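Long-range contact in racemase, putative (Roseobacter denitrificans, PDB 3TCS), which probably acts as a magnesium-dependent enzyme of the mandelate racemase family, perhaps a hydro-lyase, and binds magnesium and D-alanine: residues Gly183-Glu195 / Arg214-Phe227. Residues are numbered along the deposited sequence; the frame is centred on the assembly and turned at random.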
loop_
_atom_site.group_PDB
_atom_site.type_symbol
_atom_site.label_atom_id
_atom_site.label_comp_id
_atom_site.label_asym_id
_atom_site.label_seq_id
_atom_site.Cartn_x
_atom_site.Cartn_y
_atom_site.Cartn_z
ATOM N N GLY B 183 -5.859 -20.276 -26.970
ATOM C CA GLY B 183 -6.995 -19.894 -27.790
ATOM C C GLY B 183 -8.297 -19.495 -27.119
ATOM O O GLY B 183 -9.269 -19.195 -27.812
ATOM N N ARG B 184 -8.344 -19.478 -25.791
ATOM C CA ARG B 184 -9.586 -19.106 -25.124
ATOM C C ARG B 184 -10.061 -17.699 -25.495
ATOM O O ARG B 184 -11.236 -17.495 -25.791
ATOM C CB ARG B 184 -9.447 -19.200 -23.602
ATOM C CG ARG B 184 -10.755 -18.878 -22.881
ATOM C CD ARG B 184 -10.645 -19.040 -21.378
ATOM N NE ARG B 184 -11.940 -18.849 -20.727
ATOM C CZ ARG B 184 -12.523 -17.668 -20.544
ATOM N NH1 ARG B 184 -11.928 -16.556 -20.957
ATOM N NH2 ARG B 184 -13.706 -17.596 -19.955
ATOM N N THR B 185 -9.153 -16.731 -25.483
ATOM C CA THR B 185 -9.525 -15.357 -25.808
ATOM C C THR B 185 -9.975 -15.221 -27.259
ATOM O O THR B 185 -10.952 -14.523 -27.550
ATOM C CB THR B 185 -8.361 -14.388 -25.533
ATOM O OG1 THR B 185 -8.006 -14.461 -24.146
ATOM C CG2 THR B 185 -8.766 -12.953 -25.866
ATOM N N GLU B 186 -9.267 -15.890 -28.167
ATOM C CA GLU B 186 -9.615 -15.853 -29.580
ATOM C C GLU B 186 -11.027 -16.394 -29.805
ATOM O O GLU B 186 -11.745 -15.931 -30.689
ATOM C CB GLU B 186 -8.623 -16.685 -30.405
ATOM C CG GLU B 186 -7.273 -16.026 -30.661
ATOM C CD GLU B 186 -6.322 -16.102 -29.480
ATOM O OE1 GLU B 186 -6.671 -16.720 -28.450
ATOM O OE2 GLU B 186 -5.211 -15.543 -29.592
ATOM N N GLU B 187 -11.426 -17.374 -29.001
ATOM C CA GLU B 187 -12.751 -17.966 -29.138
ATOM C C GLU B 187 -13.861 -17.172 -28.454
ATOM O O GLU B 187 -14.942 -16.997 -29.013
ATOM C CB GLU B 187 -12.757 -19.398 -28.588
ATOM C CG GLU B 187 -14.158 -19.982 -28.440
ATOM C CD GLU B 187 -14.158 -21.405 -27.916
ATOM O OE1 GLU B 187 -13.227 -21.775 -27.169
ATOM O OE2 GLU B 187 -15.104 -22.152 -28.237
ATOM N N ILE B 188 -13.591 -16.680 -27.251
ATOM C CA ILE B 188 -14.614 -15.962 -26.504
ATOM C C ILE B 188 -15.102 -14.670 -27.158
ATOM O O ILE B 188 -16.277 -14.322 -27.037
ATOM C CB ILE B 188 -14.131 -15.685 -25.047
ATOM C CG1 ILE B 188 -15.335 -15.499 -24.125
ATOM C CG2 ILE B 188 -13.228 -14.462 -25.011
ATOM C CD1 ILE B 188 -14.972 -15.474 -22.642
ATOM N N ILE B 189 -14.224 -13.970 -27.870
ATOM C CA ILE B 189 -14.617 -12.714 -28.502
ATOM C C ILE B 189 -15.734 -12.892 -29.533
ATOM O O ILE B 189 -16.800 -12.297 -29.394
ATOM C CB ILE B 189 -13.386 -12.003 -29.111
ATOM C CG1 ILE B 189 -12.440 -11.593 -27.973
ATOM C CG2 ILE B 189 -13.818 -10.793 -29.923
ATOM C CD1 ILE B 189 -11.158 -10.932 -28.430
ATOM N N PRO B 190 -15.513 -13.706 -30.583
ATOM C CA PRO B 190 -16.591 -13.880 -31.559
ATOM C C PRO B 190 -17.799 -14.608 -30.964
ATOM O O PRO B 190 -18.933 -14.337 -31.346
ATOM C CB PRO B 190 -15.927 -14.683 -32.682
ATOM C CG PRO B 190 -14.832 -15.433 -31.980
ATOM C CD PRO B 190 -14.287 -14.393 -31.026
ATOM N N THR B 191 -17.555 -15.522 -30.028
ATOM C CA THR B 191 -18.645 -16.271 -29.402
ATOM C C THR B 191 -19.644 -15.356 -28.701
ATOM O O THR B 191 -20.853 -15.549 -28.812
ATOM C CB THR B 191 -18.114 -17.311 -28.378
ATOM O OG1 THR B 191 -17.384 -18.332 -29.067
ATOM C CG2 THR B 191 -19.268 -17.961 -27.621
ATOM N N MET B 192 -19.149 -14.365 -27.969
ATOM C CA MET B 192 -20.052 -13.444 -27.280
ATOM C C MET B 192 -20.880 -12.622 -28.271
ATOM O O MET B 192 -22.088 -12.453 -28.096
ATOM C CB MET B 192 -19.264 -12.516 -26.355
ATOM C CG MET B 192 -18.748 -13.204 -25.094
ATOM S SD MET B 192 -20.093 -13.949 -24.139
ATOM C CE MET B 192 -20.952 -12.455 -23.636
ATOM N N ARG B 193 -20.243 -12.116 -29.320
ATOM C CA ARG B 193 -20.982 -11.329 -30.299
ATOM C C ARG B 193 -22.020 -12.185 -31.023
ATOM O O ARG B 193 -23.155 -11.755 -31.245
ATOM C CB ARG B 193 -20.037 -10.696 -31.322
ATOM C CG ARG B 193 -20.782 -9.933 -32.414
ATOM C CD ARG B 193 -21.719 -8.890 -31.806
ATOM N NE ARG B 193 -20.966 -7.766 -31.263
ATOM C CZ ARG B 193 -21.450 -6.859 -30.422
ATOM N NH1 ARG B 193 -22.707 -6.926 -29.995
ATOM N NH2 ARG B 193 -20.663 -5.872 -30.011
ATOM N N ARG B 194 -21.631 -13.401 -31.390
ATOM C CA ARG B 194 -22.544 -14.301 -32.083
ATOM C C ARG B 194 -23.743 -14.664 -31.224
ATOM O O ARG B 194 -24.888 -14.548 -31.655
ATOM C CB ARG B 194 -21.829 -15.597 -32.480
ATOM C CG ARG B 194 -22.761 -16.624 -33.105
ATOM C CD ARG B 194 -22.067 -17.946 -33.407
ATOM N NE ARG B 194 -21.584 -18.630 -32.210
ATOM C CZ ARG B 194 -20.299 -18.796 -31.910
ATOM N NH1 ARG B 194 -19.362 -18.324 -32.717
ATOM N NH2 ARG B 194 -19.947 -19.449 -30.809
ATOM N N GLU B 195 -23.468 -15.101 -30.000
ATOM C CA GLU B 195 -24.518 -15.539 -29.094
ATOM C C GLU B 195 -25.376 -14.460 -28.449
ATOM O O GLU B 195 -26.577 -14.662 -28.279
ATOM C CB GLU B 195 -23.917 -16.431 -28.004
ATOM C CG GLU B 195 -23.277 -17.715 -28.527
ATOM C CD GLU B 195 -24.242 -18.563 -29.337
ATOM O OE1 GLU B 195 -25.399 -18.740 -28.895
ATOM O OE2 GLU B 195 -23.843 -19.059 -30.411
ATOM N N ARG B 214 0.925 -7.522 -27.349
ATOM C CA ARG B 214 -0.091 -8.565 -27.332
ATOM C C ARG B 214 -1.479 -7.972 -27.095
ATOM O O ARG B 214 -2.466 -8.426 -27.679
ATOM C CB ARG B 214 0.236 -9.606 -26.255
ATOM C CG ARG B 214 -0.828 -10.686 -26.073
ATOM C CD ARG B 214 -1.195 -11.376 -27.389
ATOM N NE ARG B 214 -2.199 -12.414 -27.167
ATOM C CZ ARG B 214 -2.966 -12.949 -28.111
ATOM N NH1 ARG B 214 -2.857 -12.550 -29.373
ATOM N NH2 ARG B 214 -3.850 -13.885 -27.787
ATOM N N ALA B 215 -1.552 -6.957 -26.238
ATOM C CA ALA B 215 -2.821 -6.303 -25.941
ATOM C C ALA B 215 -3.365 -5.630 -27.195
ATOM O O ALA B 215 -4.575 -5.618 -27.432
ATOM C CB ALA B 215 -2.638 -5.265 -24.829
ATOM N N ILE B 216 -2.471 -5.060 -27.996
ATOM C CA ILE B 216 -2.897 -4.393 -29.220
ATOM C C ILE B 216 -3.453 -5.418 -30.210
ATOM O O ILE B 216 -4.415 -5.136 -30.929
ATOM C CB ILE B 216 -1.731 -3.590 -29.840
ATOM C CG1 ILE B 216 -1.369 -2.424 -28.909
ATOM C CG2 ILE B 216 -2.131 -3.066 -31.220
ATOM C CD1 ILE B 216 -0.080 -1.693 -29.269
ATOM N N GLU B 217 -2.859 -6.611 -30.240
ATOM C CA GLU B 217 -3.349 -7.670 -31.124
ATOM C C GLU B 217 -4.747 -8.060 -30.652
ATOM O O GLU B 217 -5.665 -8.230 -31.452
ATOM C CB GLU B 217 -2.460 -8.916 -31.063
ATOM C CG GLU B 217 -1.012 -8.721 -31.468
ATOM C CD GLU B 217 -0.272 -10.046 -31.608
ATOM O OE1 GLU B 217 -0.415 -10.915 -30.717
ATOM O OE2 GLU B 217 0.455 -10.219 -32.609
ATOM N N VAL B 218 -4.905 -8.223 -29.343
ATOM C CA VAL B 218 -6.209 -8.581 -28.804
ATOM C C VAL B 218 -7.182 -7.431 -29.059
ATOM O O VAL B 218 -8.347 -7.659 -29.369
ATOM C CB VAL B 218 -6.128 -8.884 -27.290
ATOM C CG1 VAL B 218 -7.525 -9.126 -26.723
ATOM C CG2 VAL B 218 -5.260 -10.113 -27.062
ATOM N N GLY B 219 -6.688 -6.199 -28.946
ATOM C CA GLY B 219 -7.527 -5.033 -29.177
ATOM C C GLY B 219 -8.132 -5.036 -30.570
ATOM O O GLY B 219 -9.291 -4.665 -30.766
ATOM N N HIS B 220 -7.344 -5.454 -31.550
ATOM C CA HIS B 220 -7.821 -5.512 -32.927
ATOM C C HIS B 220 -8.950 -6.533 -33.068
ATOM O O HIS B 220 -9.908 -6.309 -33.803
ATOM C CB HIS B 220 -6.655 -5.844 -33.859
ATOM C CG HIS B 220 -5.671 -4.724 -33.998
ATOM N ND1 HIS B 220 -4.377 -4.911 -34.434
ATOM C CD2 HIS B 220 -5.799 -3.395 -33.766
ATOM C CE1 HIS B 220 -3.750 -3.748 -34.464
ATOM N NE2 HIS B 220 -4.591 -2.811 -34.063
ATOM N N MET B 221 -8.845 -7.649 -32.354
ATOM C CA MET B 221 -9.896 -8.661 -32.410
ATOM C C MET B 221 -11.174 -8.100 -31.801
ATOM O O MET B 221 -12.268 -8.335 -32.308
ATOM C CB MET B 221 -9.491 -9.918 -31.639
ATOM C CG MET B 221 -8.240 -10.596 -32.155
ATOM S SD MET B 221 -8.031 -12.219 -31.389
ATOM C CE MET B 221 -7.265 -11.786 -29.848
ATOM N N LEU B 222 -11.031 -7.364 -30.702
ATOM C CA LEU B 222 -12.184 -6.767 -30.034
ATOM C C LEU B 222 -12.863 -5.768 -30.969
ATOM O O LEU B 222 -14.084 -5.780 -31.127
ATOM C CB LEU B 222 -11.743 -6.069 -28.740
ATOM C CG LEU B 222 -11.187 -6.993 -27.648
ATOM C CD1 LEU B 222 -10.554 -6.163 -26.536
ATOM C CD2 LEU B 222 -12.306 -7.879 -27.104
ATOM N N GLN B 223 -12.072 -4.903 -31.594
ATOM C CA GLN B 223 -12.631 -3.923 -32.518
ATOM C C GLN B 223 -13.311 -4.622 -33.698
ATOM O O GLN B 223 -14.343 -4.159 -34.181
ATOM C CB GLN B 223 -11.534 -2.983 -33.024
ATOM C CG GLN B 223 -10.822 -2.238 -31.907
ATOM C CD GLN B 223 -9.734 -1.317 -32.411
ATOM O OE1 GLN B 223 -9.239 -1.470 -33.535
ATOM N NE2 GLN B 223 -9.340 -0.364 -31.581
ATOM N N ASP B 224 -12.742 -5.739 -34.150
ATOM C CA ASP B 224 -13.314 -6.489 -35.275
ATOM C C ASP B 224 -14.692 -7.064 -34.954
ATOM O O ASP B 224 -15.433 -7.442 -35.861
ATOM C CB ASP B 224 -12.404 -7.650 -35.698
ATOM C CG ASP B 224 -11.105 -7.190 -36.326
ATOM O OD1 ASP B 224 -11.029 -6.034 -36.792
ATOM O OD2 ASP B 224 -10.158 -8.004 -36.366
ATOM N N HIS B 225 -15.032 -7.157 -33.673
ATOM C CA HIS B 225 -16.335 -7.686 -33.298
ATOM C C HIS B 225 -17.189 -6.696 -32.517
ATOM O O HIS B 225 -18.097 -7.080 -31.781
ATOM C CB HIS B 225 -16.178 -8.990 -32.520
ATOM C CG HIS B 225 -15.598 -10.097 -33.340
ATOM N ND1 HIS B 225 -14.243 -10.247 -33.533
ATOM C CD2 HIS B 225 -16.192 -11.060 -34.084
ATOM C CE1 HIS B 225 -14.024 -11.253 -34.361
ATOM N NE2 HIS B 225 -15.192 -11.764 -34.710
ATOM N N GLY B 226 -16.881 -5.417 -32.685
ATOM C CA GLY B 226 -17.659 -4.376 -32.045
ATOM C C GLY B 226 -17.634 -4.207 -30.537
ATOM O O GLY B 226 -18.527 -3.553 -30.010
ATOM N N PHE B 227 -16.662 -4.786 -29.835
ATOM C CA PHE B 227 -16.594 -4.593 -28.383
ATOM C C PHE B 227 -16.332 -3.104 -28.161
ATOM O O PHE B 227 -15.710 -2.455 -28.995
ATOM C CB PHE B 227 -15.456 -5.412 -27.760
ATOM C CG PHE B 227 -15.833 -6.828 -27.425
ATOM C CD1 PHE B 227 -16.248 -7.710 -28.418
ATOM C CD2 PHE B 227 -15.744 -7.290 -26.113
ATOM C CE1 PHE B 227 -16.567 -9.037 -28.110
ATOM C CE2 PHE B 227 -16.059 -8.607 -25.792
ATOM C CZ PHE B 227 -16.472 -9.485 -26.796
HETATM O O HOH W 1 -20.224 -3.600 -28.026
#
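Ile-189 packs against helix 214-224 with CD1 and against the turn after it with CG2. CG1 lies anti to the carbonyl carbon (chi1 -65°) and its extended chain carries CD1 across Leu-222, 3.5 Å from CD2, and against CB of Met-221. CG2 touches both the His-225 ring and Phe-227, 3.7 Å from Phe-227 CE1. Pro-190 lays its CA over one face of the His-225 imidazole, which is kept from turning by a nearly straight bond in the ring plane from ND1 to Met-221 O (3.0 Å, 172°). Where helix 214-224 ends, in a Schellman motif with Gly-226 as its C' residue, Arg-193 bends at chi2 and chi3 and brings its guanidinium edge-on to the turn: NE donates to His-225 O (3.0 Å), NH2 adds a weak bond to the same oxygen, and a water links NH2 to Gly-226 O. NH1 turns back to Gly-197 O and Val-200 O. A leucine in place of Arg-193 would probably leave the His-225 carbonyl without its side-chain donor and the water without its link to the helix. At the other end, Glu-186 OE2 forms a salt bridge with Arg-214 NH2 (2.8 Å), met on the syn side but well out of the carboxylate plane; Glu-217 OE1 completes the network at NH1, and the guanidinium face rests on Val-218 CG2. The helices run nearly parallel, their axes approaching to 9.7 Å at 15°, successive outer helices around strand 201-205 in the TIM barrel of this enolase-like domain.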